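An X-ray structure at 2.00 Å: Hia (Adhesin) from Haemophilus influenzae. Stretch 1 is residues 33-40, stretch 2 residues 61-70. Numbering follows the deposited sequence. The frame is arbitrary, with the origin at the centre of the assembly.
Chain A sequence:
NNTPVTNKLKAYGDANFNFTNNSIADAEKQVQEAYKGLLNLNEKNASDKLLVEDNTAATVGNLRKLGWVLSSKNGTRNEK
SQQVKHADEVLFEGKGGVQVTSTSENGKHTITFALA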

# COMPACT_ATOMS: atom_id res chain seq x y z
N GLU A 33 3.74 -14.99 -10.72
CA GLU A 33 3.12 -15.49 -9.49
C GLU A 33 3.08 -14.39 -8.42
O GLU A 33 2.18 -14.37 -7.59
CB GLU A 33 3.87 -16.71 -8.94
CG GLU A 33 3.82 -17.96 -9.84
N ALA A 34 4.06 -13.49 -8.45
CA ALA A 34 4.13 -12.39 -7.48
C ALA A 34 2.88 -11.51 -7.47
O ALA A 34 2.48 -10.98 -6.43
CB ALA A 34 5.37 -11.56 -7.75
N TYR A 35 2.27 -11.34 -8.64
CA TYR A 35 1.10 -10.48 -8.76
C TYR A 35 -0.20 -11.25 -8.65
O TYR A 35 -1.28 -10.66 -8.62
CB TYR A 35 1.11 -9.72 -10.10
CG TYR A 35 2.16 -8.65 -10.15
CD1 TYR A 35 1.83 -7.31 -9.99
CD2 TYR A 35 3.49 -8.99 -10.34
CE1 TYR A 35 2.82 -6.33 -10.03
CE2 TYR A 35 4.47 -8.03 -10.37
CZ TYR A 35 4.14 -6.71 -10.23
OH TYR A 35 5.14 -5.77 -10.28
N LYS A 36 -0.09 -12.58 -8.59
CA LYS A 36 -1.29 -13.39 -8.68
C LYS A 36 -2.27 -13.06 -7.57
O LYS A 36 -1.93 -13.13 -6.39
CB LYS A 36 -0.94 -14.90 -8.59
CG LYS A 36 -2.16 -15.79 -8.70
CD LYS A 36 -1.78 -17.29 -8.63
CE LYS A 36 -3.04 -18.17 -8.63
NZ LYS A 36 -2.80 -19.52 -8.01
N GLY A 37 -3.50 -12.73 -7.94
CA GLY A 37 -4.52 -12.42 -6.95
C GLY A 37 -4.63 -10.93 -6.60
O GLY A 37 -5.56 -10.53 -5.92
N LEU A 38 -3.69 -10.11 -7.05
CA LEU A 38 -3.85 -8.67 -6.86
C LEU A 38 -4.87 -8.18 -7.88
O LEU A 38 -4.97 -8.73 -8.97
CB LEU A 38 -2.53 -7.91 -7.03
CG LEU A 38 -1.40 -8.21 -6.03
CD1 LEU A 38 -0.17 -7.32 -6.29
CD2 LEU A 38 -1.92 -8.02 -4.62
N LEU A 39 -5.60 -7.12 -7.52
CA LEU A 39 -6.63 -6.57 -8.39
C LEU A 39 -6.01 -6.07 -9.68
O LEU A 39 -4.96 -5.42 -9.68
CB LEU A 39 -7.36 -5.42 -7.67
CG LEU A 39 -8.77 -5.06 -8.13
CD1 LEU A 39 -9.69 -6.28 -8.03
CD2 LEU A 39 -9.32 -3.90 -7.28
N ASN A 40 -6.65 -6.39 -10.79
CA ASN A 40 -6.22 -5.86 -12.06
C ASN A 40 -7.04 -4.61 -12.39
O ASN A 40 -8.13 -4.69 -12.92
CB ASN A 40 -6.36 -6.89 -13.18
CG ASN A 40 -5.84 -6.35 -14.50
OD1 ASN A 40 -5.48 -5.18 -14.59
ND2 ASN A 40 -5.79 -7.20 -15.52
N GLY A 61 -14.72 -6.75 -1.63
CA GLY A 61 -13.88 -7.73 -2.28
C GLY A 61 -12.70 -7.11 -3.03
O GLY A 61 -11.60 -7.67 -3.06
N ASN A 62 -12.93 -5.96 -3.64
CA ASN A 62 -11.86 -5.24 -4.33
C ASN A 62 -10.77 -4.81 -3.34
O ASN A 62 -9.58 -4.94 -3.62
CB ASN A 62 -12.39 -3.99 -5.04
CG ASN A 62 -13.32 -4.28 -6.20
OD1 ASN A 62 -13.30 -5.36 -6.82
ND2 ASN A 62 -14.16 -3.28 -6.53
N LEU A 63 -11.17 -4.28 -2.18
CA LEU A 63 -10.19 -3.83 -1.18
C LEU A 63 -9.30 -4.97 -0.76
O LEU A 63 -8.13 -4.75 -0.46
CB LEU A 63 -10.88 -3.27 0.06
CG LEU A 63 -11.95 -2.21 -0.18
CD1 LEU A 63 -12.45 -1.63 1.13
CD2 LEU A 63 -11.39 -1.14 -1.06
N ARG A 64 -9.86 -6.19 -0.76
CA ARG A 64 -9.15 -7.35 -0.28
C ARG A 64 -8.09 -7.79 -1.28
O ARG A 64 -7.28 -8.66 -0.98
CB ARG A 64 -10.12 -8.50 0.02
CG ARG A 64 -11.08 -8.19 1.16
CD ARG A 64 -11.96 -9.37 1.53
NE ARG A 64 -12.65 -9.11 2.78
CZ ARG A 64 -13.96 -9.18 2.95
NH1 ARG A 64 -14.75 -9.53 1.94
NH2 ARG A 64 -14.49 -8.90 4.13
N LYS A 65 -8.10 -7.19 -2.46
CA LYS A 65 -7.15 -7.56 -3.49
C LYS A 65 -6.18 -6.43 -3.82
O LYS A 65 -5.39 -6.53 -4.76
CB LYS A 65 -7.87 -7.99 -4.77
CG LYS A 65 -8.75 -9.20 -4.59
CD LYS A 65 -9.23 -9.68 -5.96
CE LYS A 65 -9.99 -11.00 -5.83
NZ LYS A 65 -11.18 -10.88 -4.93
N LEU A 66 -6.22 -5.37 -3.03
CA LEU A 66 -5.27 -4.28 -3.17
C LEU A 66 -3.91 -4.62 -2.58
O LEU A 66 -3.80 -5.34 -1.59
CB LEU A 66 -5.81 -3.03 -2.48
CG LEU A 66 -7.08 -2.39 -3.05
CD1 LEU A 66 -7.44 -1.18 -2.16
CD2 LEU A 66 -6.89 -1.96 -4.47
N GLY A 67 -2.86 -4.08 -3.18
CA GLY A 67 -1.54 -4.35 -2.67
C GLY A 67 -0.46 -3.91 -3.61
O GLY A 67 -0.72 -3.40 -4.70
N TRP A 68 0.78 -4.06 -3.15
CA TRP A 68 1.92 -3.80 -4.00
C TRP A 68 2.89 -4.97 -3.82
O TRP A 68 2.79 -5.73 -2.86
CB TRP A 68 2.58 -2.45 -3.65
CG TRP A 68 2.86 -2.23 -2.20
CD1 TRP A 68 1.97 -1.82 -1.23
CD2 TRP A 68 4.13 -2.36 -1.54
NE1 TRP A 68 2.61 -1.70 -0.02
CE2 TRP A 68 3.94 -2.02 -0.19
CE3 TRP A 68 5.41 -2.73 -1.96
CZ2 TRP A 68 4.98 -2.05 0.74
CZ3 TRP A 68 6.44 -2.76 -1.04
CH2 TRP A 68 6.22 -2.42 0.29
N VAL A 69 3.83 -5.09 -4.75
CA VAL A 69 4.77 -6.21 -4.71
C VAL A 69 6.11 -5.81 -4.10
O VAL A 69 6.69 -4.78 -4.45
CB VAL A 69 4.97 -6.79 -6.12
CG1 VAL A 69 6.01 -7.88 -6.08
CG2 VAL A 69 3.64 -7.33 -6.67
N LEU A 70 6.57 -6.63 -3.17
CA LEU A 70 7.83 -6.40 -2.50
C LEU A 70 8.83 -7.47 -2.91
O LEU A 70 8.55 -8.67 -2.81
CB LEU A 70 7.61 -6.45 -0.99
CG LEU A 70 8.86 -6.53 -0.11
CD1 LEU A 70 9.60 -5.22 -0.11
CD2 LEU A 70 8.46 -6.92 1.30

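How do the two backbones fold as they meet? Each contributes a turn. In stretch 1, residues Y35 to L38 form a type II beta turn, closed by a hydrogen bond from L38 N to Y35 O at 2.9 Å. In stretch 2, G61 to L63 are helical, and a type I turn runs from L63 to L66, closed by L66 N to L63 O at 3.3 Å, and the chain then runs on as a strand through W68, V69 and L70. The backbones come close at the turns, where L38 CA lies 4.8 Å from K65 CA, and stand wider apart at A34 and V69, whose CA atoms are 6.8 Å from each other.

What ties one backbone to the other? A single hydrogen bond does so, from L39 N to K65 O, 2.8 Å long with an angle of 158° at the hydrogen. The same carbonyl also receives a CA-H...O contact from L38 CA at 3.4 Å, so K65 O is met by two successive residues of stretch 1. Just before them, G37 O packs 3.6 Å from K65 CB. With phi positive at 93°, G37 has backbone angles at which a CB would be jammed against the carbonyl O of K36, which by itself calls for glycine.

Where does V69 fit among the side chains of stretch 1? It points toward them and meets three. Its CG2 sits over one face of the Y35 ring, 3.6 Å from the centroid and 10° off the ring normal, a nearly perpendicular CH-pi approach. That same methyl is 3.8 Å from L38 CD1, while V69 CG1 lies 4.1 Å from A34 CB. The valine thus touches A34, the tyrosine ring and the leucine in three different directions. Y35 and L38 both set out sideways from their CA atoms, but their side-chain ends come nearer to stretch 2.

How does packing continue around the hydrogen bond? L39, the most extensively covered residue in the contact, points toward stretch 2. Its CB lies 3.9 Å from K65 CB, and its CD2 reaches N62 CB at 3.8 Å and L66 CD2 at 4.2 Å. K65 also starts toward stretch 1, but its end leads away, so the aliphatic beginning of the lysine does the packing. At G67 the lack of a side chain matters: L38 CD2 lies 4.2 Å from G67 CA, and an ideal CB there would come within a tight 3.2 Å of that methyl.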